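Local coordinates for protein CofB (Escherichia coli, PDB 5AX6) that is a minor pilin of the CFA/III type IVb pilus of human enterotoxigenic Escherichia coli and, as a homotrimer, probably takes part in pilus assembly, at residues Arg6-Ser11 / Glu167-Gln172; Ser16-Ile21 / Leu121-Ile126; Thr58-Lys61 / Thr66-Thr69; Arg194-Ser199 / Lys219-Arg224. All coordinates share one frame; numbering follows the deposited sequence.

All four contacts belong to the pilin domain, at one end of an elongated chain. Contacts 1 and 2 share helix 4-25: its first part meets helix 161-171, its middle lies on strand 121-130, and the two centres are about 13 Å apart. Contacts 2 and 4 reach the same antiparallel sheet, with centres about 18 Å apart. Contact 3 lies about 15 Å from contact 4, centre to centre, and touches it where Met67 and Asn60 pack on Arg224; Ser68 of contact 3 also meets Arg125 of contact 2. Along the chain, 6-11 and 167-172 enclose contact 2, which encloses contact 3, while contact 4 follows. Together they tie helix, sheet and a long loop together within the pilin domain.

Contact 1: Arg6-Ser11 / Glu167-Gln172; sequences RRQIVS and EKAAEQ
A chi1 of -167° sets Gln8 CG beside its own carbonyl carbon, and a bend at chi2 (61°) then carries the amide across to Lys168 and Ala169. Lys168 comes the other way as an extended chain, and the two side chains cross at about a right angle. The amide thus lies against the lysine's methylenes: Gln8 OE1 sits 3.3 Å from Lys168 CD, while Gln8 NE2 lies 3.9 Å from Ala169 CB. No hydrogen bond spans the two segments. Gln8 NE2 instead gives its protons to Ser165 O and Asn12 OD1, one on each helix, and this fixes how the amide is turned. A leucine in place of Gln8 would probably leave Ser165 O and Asn12 OD1 without this shared donor and cost one polar tie between the helices.

Next to the amide, the backbones come close over small residues. Ala169 CB rests 3.7 Å from Ser11 O. The CA atoms of Ser11 and Ala169 are 6.2 Å apart. Ser11 OG hydrogen-bonds with Ser165 OG, so a second polar link runs beside the alanine. The short helix axes pass 9.5 Å from each other at a crossing angle of -48°. It is an oblique helix-helix crossing built on alanine and serine, joining the N-terminal helix of the pilin fold to helix 161-171.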
loop_
_atom_site.group_PDB
_atom_site.type_symbol
_atom_site.label_atom_id
_atom_site.label_comp_id
_atom_site.label_asym_id
_atom_site.label_seq_id
_atom_site.Cartn_x
_atom_site.Cartn_y
_atom_site.Cartn_z
ATOM N N ARG A 6 7.858 2.741 -42.309
ATOM C CA ARG A 6 7.353 1.472 -42.818
ATOM C C ARG A 6 8.058 0.291 -42.149
ATOM O O ARG A 6 7.415 -0.652 -41.678
ATOM C CB ARG A 6 7.531 1.394 -44.335
ATOM C CG ARG A 6 7.409 -0.019 -44.902
ATOM C CD ARG A 6 7.885 -0.094 -46.352
ATOM N NE ARG A 6 9.302 0.245 -46.501
ATOM C CZ ARG A 6 10.293 -0.644 -46.513
ATOM N NH1 ARG A 6 10.029 -1.939 -46.381
ATOM N NH2 ARG A 6 11.549 -0.238 -46.657
ATOM N N ARG A 7 9.387 0.348 -42.114
ATOM C CA ARG A 7 10.173 -0.715 -41.507
ATOM C C ARG A 7 9.880 -0.843 -40.017
ATOM O O ARG A 7 9.916 -1.945 -39.470
ATOM C CB ARG A 7 11.669 -0.483 -41.734
ATOM C CG ARG A 7 12.143 -0.821 -43.141
ATOM C CD ARG A 7 13.664 -0.932 -43.205
ATOM N NE ARG A 7 14.317 0.288 -42.740
ATOM C CZ ARG A 7 14.680 1.290 -43.533
ATOM N NH1 ARG A 7 14.466 1.216 -44.842
ATOM N NH2 ARG A 7 15.262 2.362 -43.016
ATOM N N GLN A 8 9.581 0.272 -39.359
ATOM C CA GLN A 8 9.286 0.207 -37.937
ATOM C C GLN A 8 7.977 -0.528 -37.686
ATOM O O GLN A 8 7.834 -1.242 -36.692
ATOM C CB GLN A 8 9.221 1.597 -37.313
ATOM C CG GLN A 8 9.234 1.552 -35.792
ATOM C CD GLN A 8 10.509 0.906 -35.247
ATOM O OE1 GLN A 8 11.615 1.398 -35.479
ATOM N NE2 GLN A 8 10.356 -0.205 -34.530
ATOM N N ILE A 9 7.016 -0.358 -38.586
ATOM C CA ILE A 9 5.723 -0.994 -38.396
ATOM C C ILE A 9 5.842 -2.503 -38.590
ATOM O O ILE A 9 5.271 -3.273 -37.822
ATOM C CB ILE A 9 4.664 -0.411 -39.352
ATOM C CG1 ILE A 9 4.277 0.996 -38.890
ATOM C CG2 ILE A 9 3.431 -1.306 -39.399
ATOM C CD1 ILE A 9 3.408 1.752 -39.878
ATOM N N VAL A 10 6.581 -2.916 -39.617
ATOM C CA VAL A 10 6.889 -4.329 -39.822
ATOM C C VAL A 10 7.619 -4.899 -38.603
ATOM O O VAL A 10 7.256 -5.962 -38.085
ATOM C CB VAL A 10 7.757 -4.534 -41.075
ATOM C CG1 VAL A 10 8.256 -5.974 -41.157
ATOM C CG2 VAL A 10 6.973 -4.153 -42.330
ATOM N N SER A 11 8.640 -4.179 -38.142
ATOM C CA SER A 11 9.436 -4.630 -37.001
ATOM C C SER A 11 8.604 -4.752 -35.728
ATOM O O SER A 11 8.785 -5.691 -34.956
ATOM C CB SER A 11 10.621 -3.685 -36.771
ATOM O OG SER A 11 11.516 -3.751 -37.870
ATOM N N GLU A 167 15.681 -3.896 -33.174
ATOM C CA GLU A 167 16.221 -3.694 -31.837
ATOM C C GLU A 167 15.400 -2.659 -31.076
ATOM O O GLU A 167 15.166 -2.794 -29.874
ATOM C CB GLU A 167 17.692 -3.280 -31.912
ATOM C CG GLU A 167 18.635 -4.456 -32.126
ATOM C CD GLU A 167 20.048 -4.028 -32.481
ATOM O OE1 GLU A 167 20.249 -2.839 -32.809
ATOM O OE2 GLU A 167 20.956 -4.888 -32.441
ATOM N N LYS A 168 14.959 -1.632 -31.791
ATOM C CA LYS A 168 14.082 -0.618 -31.220
ATOM C C LYS A 168 12.757 -1.240 -30.767
ATOM O O LYS A 168 12.281 -0.985 -29.660
ATOM C CB LYS A 168 13.846 0.500 -32.237
ATOM C CG LYS A 168 12.779 1.503 -31.834
ATOM C CD LYS A 168 12.821 2.728 -32.734
ATOM C CE LYS A 168 11.586 3.597 -32.555
ATOM N NZ LYS A 168 11.593 4.764 -33.485
ATOM N N ALA A 169 12.169 -2.075 -31.615
ATOM C CA ALA A 169 10.914 -2.724 -31.261
ATOM C C ALA A 169 11.113 -3.672 -30.074
ATOM O O ALA A 169 10.252 -3.778 -29.192
ATOM C CB ALA A 169 10.352 -3.462 -32.454
ATOM N N ALA A 170 12.261 -4.344 -30.042
ATOM C CA ALA A 170 12.554 -5.266 -28.957
ATOM C C ALA A 170 12.655 -4.521 -27.628
ATOM O O ALA A 170 12.151 -4.988 -26.610
ATOM C CB ALA A 170 13.835 -6.045 -29.242
ATOM N N GLU A 171 13.295 -3.359 -27.624
ATOM C CA GLU A 171 13.479 -2.670 -26.356
ATOM C C GLU A 171 12.146 -2.135 -25.842
ATOM O O GLU A 171 11.972 -1.952 -24.644
ATOM C CB GLU A 171 14.515 -1.546 -26.470
ATOM C CG GLU A 171 14.487 -0.750 -27.759
ATOM C CD GLU A 171 15.433 0.449 -27.722
ATOM O OE1 GLU A 171 15.144 1.411 -26.974
ATOM O OE2 GLU A 171 16.462 0.427 -28.433
ATOM N N GLN A 172 11.198 -1.920 -26.749
ATOM C CA GLN A 172 9.869 -1.453 -26.361
ATOM C C GLN A 172 9.004 -2.585 -25.814
ATOM O O GLN A 172 7.878 -2.358 -25.378
ATOM C CB GLN A 172 9.165 -0.793 -27.552
ATOM C CG GLN A 172 9.809 0.506 -28.010
ATOM C CD GLN A 172 9.764 1.571 -26.936
ATOM O OE1 GLN A 172 8.698 1.879 -26.397
ATOM N NE2 GLN A 172 10.926 2.124 -26.599
#

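Contact 2: Ser16-Ile21 / Leu121-Ile126; sequences SEIAGI and LKIDRI
Glu17 and Ile18 of the N-terminal pilin helix, 4-25, rest on Ile123 of strand 121-130, where the helix packs on the antiparallel sheet. Ile123 does the reaching. With chi1 at -59° and chi2 at 166°, its CG1 branch extends so that the terminal methyl CD1 meets the helix and enters between two neighbouring residues. Ile123 CD1 lies 4.0 Å from Glu17 CB on one of them and 4.2 Å from Ile18 CG1 on the other. The Glu17 and Ile123 CA atoms are still 8.9 Å apart, so side chains alone bridge helix and strand. One helical turn after Glu17, Ile21 CG1 approaches Ile126 CD1 more loosely, at 4.6 Å.

A classic beta bulge explains why Ile123 and Ile126, three positions apart, both point toward the helix: Asp124 and Arg125 together face Ile145, which shifts the alternation of the strand by one residue. Leu14, Trp77 and Phe144 pack around the same isoleucines, and Ile18 continues onto Leu225 and Ile227.

Glu17 is buried, yet it offers the strand only its CB. Its chain bends at chi2 (-81°), and OE1 forms a salt bridge with Arg84. The interface is therefore apolar and without directional bonds, while the charge of the buried Glu17 is probably balanced by Arg84.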
loop_
_atom_site.group_PDB
_atom_site.type_symbol
_atom_site.label_atom_id
_atom_site.label_comp_id
_atom_site.label_asym_id
_atom_site.label_seq_id
_atom_site.Cartn_x
_atom_site.Cartn_y
_atom_site.Cartn_z
ATOM N N SER A 16 6.180 -8.441 -31.922
ATOM C CA SER A 16 4.999 -8.880 -31.186
ATOM C C SER A 16 4.794 -10.381 -31.324
ATOM O O SER A 16 4.463 -11.055 -30.341
ATOM C CB SER A 16 3.743 -8.155 -31.656
ATOM O OG SER A 16 2.650 -8.525 -30.835
ATOM N N GLU A 17 4.982 -10.896 -32.534
ATOM C CA GLU A 17 4.878 -12.326 -32.798
ATOM C C GLU A 17 5.932 -13.069 -31.984
ATOM O O GLU A 17 5.637 -14.037 -31.285
ATOM C CB GLU A 17 5.066 -12.625 -34.293
ATOM C CG GLU A 17 3.990 -12.060 -35.220
ATOM C CD GLU A 17 2.728 -12.913 -35.265
ATOM O OE1 GLU A 17 2.662 -13.852 -36.097
ATOM O OE2 GLU A 17 1.795 -12.638 -34.476
ATOM N N ILE A 18 7.167 -12.601 -32.096
ATOM C CA ILE A 18 8.301 -13.205 -31.393
ATOM C C ILE A 18 8.075 -13.230 -29.881
ATOM O O ILE A 18 8.212 -14.276 -29.252
ATOM C CB ILE A 18 9.600 -12.453 -31.748
ATOM C CG1 ILE A 18 10.040 -12.828 -33.173
ATOM C CG2 ILE A 18 10.698 -12.737 -30.738
ATOM C CD1 ILE A 18 11.081 -11.878 -33.753
ATOM N N ALA A 19 7.689 -12.095 -29.300
ATOM C CA ALA A 19 7.504 -12.020 -27.852
ATOM C C ALA A 19 6.409 -12.971 -27.382
ATOM O O ALA A 19 6.513 -13.584 -26.315
ATOM C CB ALA A 19 7.168 -10.584 -27.419
ATOM N N GLY A 20 5.347 -13.080 -28.172
ATOM C CA GLY A 20 4.249 -13.966 -27.822
ATOM C C GLY A 20 4.630 -15.432 -27.849
ATOM O O GLY A 20 4.271 -16.195 -26.943
ATOM N N ILE A 21 5.368 -15.842 -28.881
ATOM C CA ILE A 21 5.803 -17.224 -28.966
ATOM C C ILE A 21 6.745 -17.515 -27.783
ATOM O O ILE A 21 6.655 -18.544 -27.137
ATOM C CB ILE A 21 6.522 -17.524 -30.298
ATOM C CG1 ILE A 21 5.555 -17.420 -31.487
ATOM C CG2 ILE A 21 7.151 -18.894 -30.258
ATOM C CD1 ILE A 21 4.487 -18.497 -31.482
ATOM N N LEU A 121 10.106 -8.562 -44.979
ATOM C CA LEU A 121 10.706 -9.389 -43.943
ATOM C C LEU A 121 9.607 -10.160 -43.222
ATOM O O LEU A 121 8.640 -9.562 -42.747
ATOM C CB LEU A 121 11.500 -8.519 -42.964
ATOM C CG LEU A 121 12.566 -9.157 -42.072
ATOM C CD1 LEU A 121 13.654 -9.840 -42.889
ATOM C CD2 LEU A 121 13.170 -8.109 -41.150
ATOM N N LYS A 122 9.758 -11.482 -43.156
ATOM C CA LYS A 122 8.754 -12.372 -42.568
ATOM C C LYS A 122 9.414 -13.476 -41.760
ATOM O O LYS A 122 10.523 -13.891 -42.075
ATOM C CB LYS A 122 7.898 -13.027 -43.654
ATOM C CG LYS A 122 7.129 -12.071 -44.537
ATOM C CD LYS A 122 6.402 -12.834 -45.626
ATOM C CE LYS A 122 5.484 -11.904 -46.416
ATOM N NZ LYS A 122 5.116 -12.494 -47.740
ATOM N N ILE A 123 8.716 -13.996 -40.759
ATOM C CA ILE A 123 9.214 -15.193 -40.076
ATOM C C ILE A 123 8.977 -16.427 -40.932
ATOM O O ILE A 123 7.842 -16.743 -41.279
ATOM C CB ILE A 123 8.550 -15.389 -38.705
ATOM C CG1 ILE A 123 8.820 -14.175 -37.819
ATOM C CG2 ILE A 123 9.072 -16.679 -38.044
ATOM C CD1 ILE A 123 7.944 -14.100 -36.574
ATOM N N ASP A 124 10.056 -17.128 -41.272
ATOM C CA ASP A 124 9.967 -18.268 -42.175
ATOM C C ASP A 124 9.982 -19.602 -41.424
ATOM O O ASP A 124 9.505 -20.624 -41.913
ATOM C CB ASP A 124 11.129 -18.227 -43.177
ATOM C CG ASP A 124 10.917 -19.168 -44.344
ATOM O OD1 ASP A 124 9.807 -19.154 -44.928
ATOM O OD2 ASP A 124 11.852 -19.927 -44.675
ATOM N N ARG A 125 10.529 -19.578 -40.219
ATOM C CA ARG A 125 10.829 -20.808 -39.522
ATOM C C ARG A 125 11.226 -20.493 -38.092
ATOM O O ARG A 125 11.792 -19.430 -37.815
ATOM C CB ARG A 125 11.950 -21.547 -40.260
ATOM C CG ARG A 125 12.713 -22.546 -39.446
ATOM C CD ARG A 125 13.794 -23.184 -40.308
ATOM N NE ARG A 125 14.827 -23.799 -39.483
ATOM C CZ ARG A 125 15.846 -24.488 -39.971
ATOM N NH1 ARG A 125 15.957 -24.662 -41.284
ATOM N NH2 ARG A 125 16.741 -25.013 -39.145
ATOM N N ILE A 126 10.890 -21.411 -37.193
ATOM C CA ILE A 126 11.193 -21.278 -35.774
ATOM C C ILE A 126 11.884 -22.534 -35.296
ATOM O O ILE A 126 11.456 -23.647 -35.623
ATOM C CB ILE A 126 9.920 -21.031 -34.944
ATOM C CG1 ILE A 126 9.247 -19.731 -35.394
ATOM C CG2 ILE A 126 10.244 -20.987 -33.447
ATOM C CD1 ILE A 126 7.828 -19.550 -34.835
#

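Contact 3: Thr58-Lys61 / Thr66-Thr69; sequences TTNK and TMST
Asn60 and Thr58 carry this contact, touching the backbone of Thr66 and the side chains of Met67 and Ser68. Asn60 CB comes 3.5 Å from Thr66 O, and Asn60 ND2 lies 4.1 Å from Met67 CG, the two side chains passing at a slant. Alongside, the Thr58 methyl CG2 packs 3.7 Å from Ser68 CB. A water stands between the segments: it accepts from Ser68 N at 2.7 Å and lies near Asn60 OD1, at 3.0 Å.

That same OD1 is gripped from its own segment. Asn60 CG lies between the backbone N and the carbonyl carbon (chi1 51°), which brings the amide oxygen to Thr58. Thr58 OG1 donates to Asn60 OD1 over 2.9 Å, nearly in line with the carbonyl (C=O...donor angle 163°), and this holds the amide in its rotation. An alanine at Asn60 is likely to leave Thr58 OG1 without its acceptor and to open a gap beside Met67.

Farther out, the sheet and its side chains hold both segments. The backbone of Thr58 bonds to Phe128 and Ala130, Asn60 O takes a hydrogen bond from Arg141 NH2, and Ser68 O takes one from Arg125 NH2. Ser68 OG hydrogen-bonds to Glu73 OE1, beyond the two segments. Asn60 itself is the centre of an inverse gamma turn, closed by a weak bond from Lys61 N to Thr59 O, in the long loop between strands 37-42 and 75-76 that packs on the pilin sheet.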
loop_
_atom_site.group_PDB
_atom_site.type_symbol
_atom_site.label_atom_id
_atom_site.label_comp_id
_atom_site.label_asym_id
_atom_site.label_seq_id
_atom_site.Cartn_x
_atom_site.Cartn_y
_atom_site.Cartn_z
ATOM N N THR A 58 15.156 -28.604 -32.116
ATOM C CA THR A 58 16.467 -28.691 -32.734
ATOM C C THR A 58 17.499 -28.881 -31.618
ATOM O O THR A 58 17.185 -28.709 -30.440
ATOM C CB THR A 58 16.777 -27.451 -33.580
ATOM O OG1 THR A 58 16.855 -26.299 -32.730
ATOM C CG2 THR A 58 15.658 -27.235 -34.623
ATOM N N THR A 59 18.728 -29.242 -31.970
ATOM C CA THR A 59 19.704 -29.564 -30.927
ATOM C C THR A 59 20.972 -28.723 -31.026
ATOM O O THR A 59 21.986 -29.036 -30.385
ATOM C CB THR A 59 20.092 -31.053 -30.969
ATOM O OG1 THR A 59 20.640 -31.356 -32.253
ATOM C CG2 THR A 59 18.871 -31.924 -30.728
ATOM N N ASN A 60 20.919 -27.649 -31.805
ATOM C CA ASN A 60 22.085 -26.778 -31.955
ATOM C C ASN A 60 22.225 -25.784 -30.793
ATOM O O ASN A 60 21.960 -24.587 -30.937
ATOM C CB ASN A 60 22.040 -26.035 -33.300
ATOM C CG ASN A 60 20.712 -25.320 -33.550
ATOM O OD1 ASN A 60 19.642 -25.829 -33.216
ATOM N ND2 ASN A 60 20.787 -24.143 -34.152
ATOM N N LYS A 61 22.665 -26.282 -29.639
ATOM C CA LYS A 61 22.808 -25.429 -28.450
ATOM C C LYS A 61 23.879 -24.363 -28.639
ATOM O O LYS A 61 23.767 -23.258 -28.115
ATOM C CB LYS A 61 23.140 -26.266 -27.215
ATOM C CG LYS A 61 22.132 -27.337 -26.883
ATOM C CD LYS A 61 22.552 -28.024 -25.598
ATOM C CE LYS A 61 21.660 -29.188 -25.266
ATOM N NZ LYS A 61 22.086 -29.797 -23.975
ATOM N N THR A 66 25.698 -26.423 -36.668
ATOM C CA THR A 66 24.812 -26.604 -37.813
ATOM C C THR A 66 23.338 -26.532 -37.436
ATOM O O THR A 66 22.900 -27.213 -36.510
ATOM C CB THR A 66 25.032 -27.960 -38.475
ATOM O OG1 THR A 66 26.435 -28.241 -38.532
ATOM C CG2 THR A 66 24.419 -27.962 -39.879
ATOM N N MET A 67 22.583 -25.737 -38.186
ATOM C CA MET A 67 21.137 -25.641 -38.013
ATOM C C MET A 67 20.466 -26.894 -38.552
ATOM O O MET A 67 20.947 -27.490 -39.522
ATOM C CB MET A 67 20.594 -24.405 -38.732
ATOM C CG MET A 67 21.033 -23.077 -38.123
ATOM S SD MET A 67 20.487 -21.671 -39.131
ATOM C CE MET A 67 18.719 -21.920 -39.086
ATOM N N SER A 68 19.359 -27.288 -37.938
ATOM C CA SER A 68 18.627 -28.476 -38.378
ATOM C C SER A 68 18.166 -28.379 -39.837
ATOM O O SER A 68 17.877 -27.295 -40.331
ATOM C CB SER A 68 17.415 -28.703 -37.479
ATOM O OG SER A 68 16.682 -29.835 -37.903
ATOM N N THR A 69 18.093 -29.523 -40.515
ATOM C CA THR A 69 17.560 -29.585 -41.877
ATOM C C THR A 69 16.304 -30.436 -41.916
ATOM O O THR A 69 15.800 -30.767 -42.984
ATOM C CB THR A 69 18.573 -30.195 -42.857
ATOM O OG1 THR A 69 18.894 -31.525 -42.424
ATOM C CG2 THR A 69 19.844 -29.354 -42.920
HETATM O O HOH W 1 18.404 -25.687 -35.975
#

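Contact 4: Arg194-Ser199 / Lys219-Arg224; sequences RLTTIS and KNYGLR
This is a side-chain contact between two strands of one sheet that are not neighbours: 194-198 and 220-227 are separated by strand 179-185, and their side chains meet on both faces of that middle strand. The closest CA atoms, of Thr196 and Tyr221, are still 8.5 Å apart.

On one face Leu195 lays its CD2 methyl over the centre of the Arg224 guanidinium, with CD2 3.8 Å from CZ. A bend at chi3 (67°) lays the Arg224 guanidinium flat against this methyl; the group also makes a cation-pi contact with Tyr181 and donates from NH2 to Leu63 O. On the other face Thr196 OG1 comes to the ring edge of Tyr221, in plane, 3.7 Å from CE1, while its hydrogen bond goes to Glu184 OE1. Beyond them Lys219 NZ comes to the edge of the Arg194 guanidinium, 3.8 Å from NH2. Both hydrogen-bond to Asn186 OD1, and Arg194 also forms a salt bridge with Glu184; Glu184 and Asn186 probably ease the closeness of the two positive charges.

The middle strand thus serves both sides, Tyr181 beside Leu195 and Arg224, Glu184 beside the others. Arg224 goes on to Ile145 of strand 139-148 and to the loop residues Asn60 and Met67, whereas Leu223 packs on Phe148 of that same strand.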
loop_
_atom_site.group_PDB
_atom_site.type_symbol
_atom_site.label_atom_id
_atom_site.label_comp_id
_atom_site.label_asym_id
_atom_site.label_seq_id
_atom_site.Cartn_x
_atom_site.Cartn_y
_atom_site.Cartn_z
ATOM N N ARG A 194 21.083 -22.096 -43.825
ATOM C CA ARG A 194 22.319 -22.427 -43.124
ATOM C C ARG A 194 23.021 -21.140 -42.718
ATOM O O ARG A 194 22.761 -20.080 -43.287
ATOM C CB ARG A 194 23.246 -23.273 -44.004
ATOM C CG ARG A 194 23.724 -22.507 -45.232
ATOM C CD ARG A 194 24.844 -23.216 -46.003
ATOM N NE ARG A 194 25.115 -22.485 -47.238
ATOM C CZ ARG A 194 24.424 -22.650 -48.363
ATOM N NH1 ARG A 194 23.446 -23.552 -48.423
ATOM N NH2 ARG A 194 24.719 -21.921 -49.432
ATOM N N LEU A 195 23.905 -21.223 -41.732
ATOM C CA LEU A 195 24.669 -20.052 -41.323
ATOM C C LEU A 195 25.556 -19.563 -42.468
ATOM O O LEU A 195 26.250 -20.345 -43.109
ATOM C CB LEU A 195 25.519 -20.364 -40.091
ATOM C CG LEU A 195 24.740 -20.732 -38.831
ATOM C CD1 LEU A 195 25.696 -21.183 -37.739
ATOM C CD2 LEU A 195 23.925 -19.530 -38.363
ATOM N N THR A 196 25.501 -18.272 -42.740
ATOM C CA THR A 196 26.454 -17.665 -43.653
ATOM C C THR A 196 27.821 -17.694 -42.979
ATOM O O THR A 196 27.914 -17.466 -41.773
ATOM C CB THR A 196 26.043 -16.228 -44.008
ATOM O OG1 THR A 196 24.835 -16.264 -44.781
ATOM C CG2 THR A 196 27.145 -15.522 -44.807
ATOM N N THR A 197 28.875 -18.011 -43.731
ATOM C CA THR A 197 30.214 -18.069 -43.139
ATOM C C THR A 197 31.229 -17.223 -43.905
ATOM O O THR A 197 31.098 -17.010 -45.111
ATOM C CB THR A 197 30.779 -19.513 -43.081
ATOM O OG1 THR A 197 30.793 -20.069 -44.401
ATOM C CG2 THR A 197 29.956 -20.412 -42.141
ATOM N N ILE A 198 32.230 -16.754 -43.170
ATOM C CA ILE A 198 33.379 -16.042 -43.714
ATOM C C ILE A 198 34.621 -16.827 -43.306
ATOM O O ILE A 198 34.977 -16.857 -42.127
ATOM C CB ILE A 198 33.480 -14.599 -43.178
ATOM C CG1 ILE A 198 32.215 -13.800 -43.507
ATOM C CG2 ILE A 198 34.723 -13.911 -43.724
ATOM C CD1 ILE A 198 31.918 -13.707 -44.977
ATOM N N SER A 199 35.263 -17.480 -44.268
ATOM C CA SER A 199 36.386 -18.365 -43.958
ATOM C C SER A 199 35.986 -19.403 -42.916
ATOM O O SER A 199 36.733 -19.674 -41.974
ATOM C CB SER A 199 37.589 -17.562 -43.470
ATOM O OG SER A 199 38.139 -16.796 -44.526
ATOM N N LYS A 219 22.942 -15.919 -53.525
ATOM C CA LYS A 219 22.178 -16.537 -52.445
ATOM C C LYS A 219 20.929 -15.737 -52.096
ATOM O O LYS A 219 20.821 -14.561 -52.441
ATOM C CB LYS A 219 23.050 -16.694 -51.200
ATOM C CG LYS A 219 24.380 -17.377 -51.451
ATOM C CD LYS A 219 24.198 -18.748 -52.077
ATOM C CE LYS A 219 25.542 -19.395 -52.366
ATOM N NZ LYS A 219 25.400 -20.761 -52.936
ATOM N N ASN A 220 19.979 -16.391 -51.427
ATOM C CA ASN A 220 18.905 -15.692 -50.729
ATOM C C ASN A 220 19.284 -15.600 -49.257
ATOM O O ASN A 220 19.681 -16.599 -48.651
ATOM C CB ASN A 220 17.574 -16.412 -50.902
ATOM C CG ASN A 220 17.274 -16.715 -52.357
ATOM O OD1 ASN A 220 17.462 -15.864 -53.223
ATOM N ND2 ASN A 220 16.830 -17.938 -52.636
ATOM N N TYR A 221 19.189 -14.402 -48.692
ATOM C CA TYR A 221 19.655 -14.177 -47.329
ATOM C C TYR A 221 18.519 -13.941 -46.346
ATOM O O TYR A 221 17.390 -13.625 -46.728
ATOM C CB TYR A 221 20.624 -13.000 -47.292
ATOM C CG TYR A 221 21.947 -13.317 -47.943
ATOM C CD1 TYR A 221 22.941 -13.986 -47.238
ATOM C CD2 TYR A 221 22.205 -12.960 -49.266
ATOM C CE1 TYR A 221 24.157 -14.287 -47.824
ATOM C CE2 TYR A 221 23.430 -13.263 -49.867
ATOM C CZ TYR A 221 24.396 -13.919 -49.138
ATOM O OH TYR A 221 25.606 -14.221 -49.713
ATOM N N GLY A 222 18.834 -14.108 -45.069
ATOM C CA GLY A 222 17.880 -13.870 -44.007
ATOM C C GLY A 222 18.635 -13.573 -42.733
ATOM O O GLY A 222 19.865 -13.538 -42.729
ATOM N N LEU A 223 17.896 -13.338 -41.655
ATOM C CA LEU A 223 18.489 -13.128 -40.344
ATOM C C LEU A 223 17.920 -14.142 -39.377
ATOM O O LEU A 223 16.714 -14.401 -39.379
ATOM C CB LEU A 223 18.211 -11.718 -39.816
ATOM C CG LEU A 223 18.814 -10.527 -40.561
ATOM C CD1 LEU A 223 18.191 -9.242 -40.020
ATOM C CD2 LEU A 223 20.326 -10.509 -40.403
ATOM N N ARG A 224 18.781 -14.713 -38.550
ATOM C CA ARG A 224 18.304 -15.545 -37.461
ATOM C C ARG A 224 18.367 -14.740 -36.171
ATOM O O ARG A 224 19.442 -14.300 -35.757
ATOM C CB ARG A 224 19.136 -16.825 -37.345
ATOM C CG ARG A 224 18.601 -17.791 -36.295
ATOM C CD ARG A 224 19.518 -18.977 -36.106
ATOM N NE ARG A 224 20.805 -18.601 -35.526
ATOM C CZ ARG A 224 21.752 -19.480 -35.212
ATOM N NH1 ARG A 224 21.543 -20.772 -35.431
ATOM N NH2 ARG A 224 22.902 -19.070 -34.697
#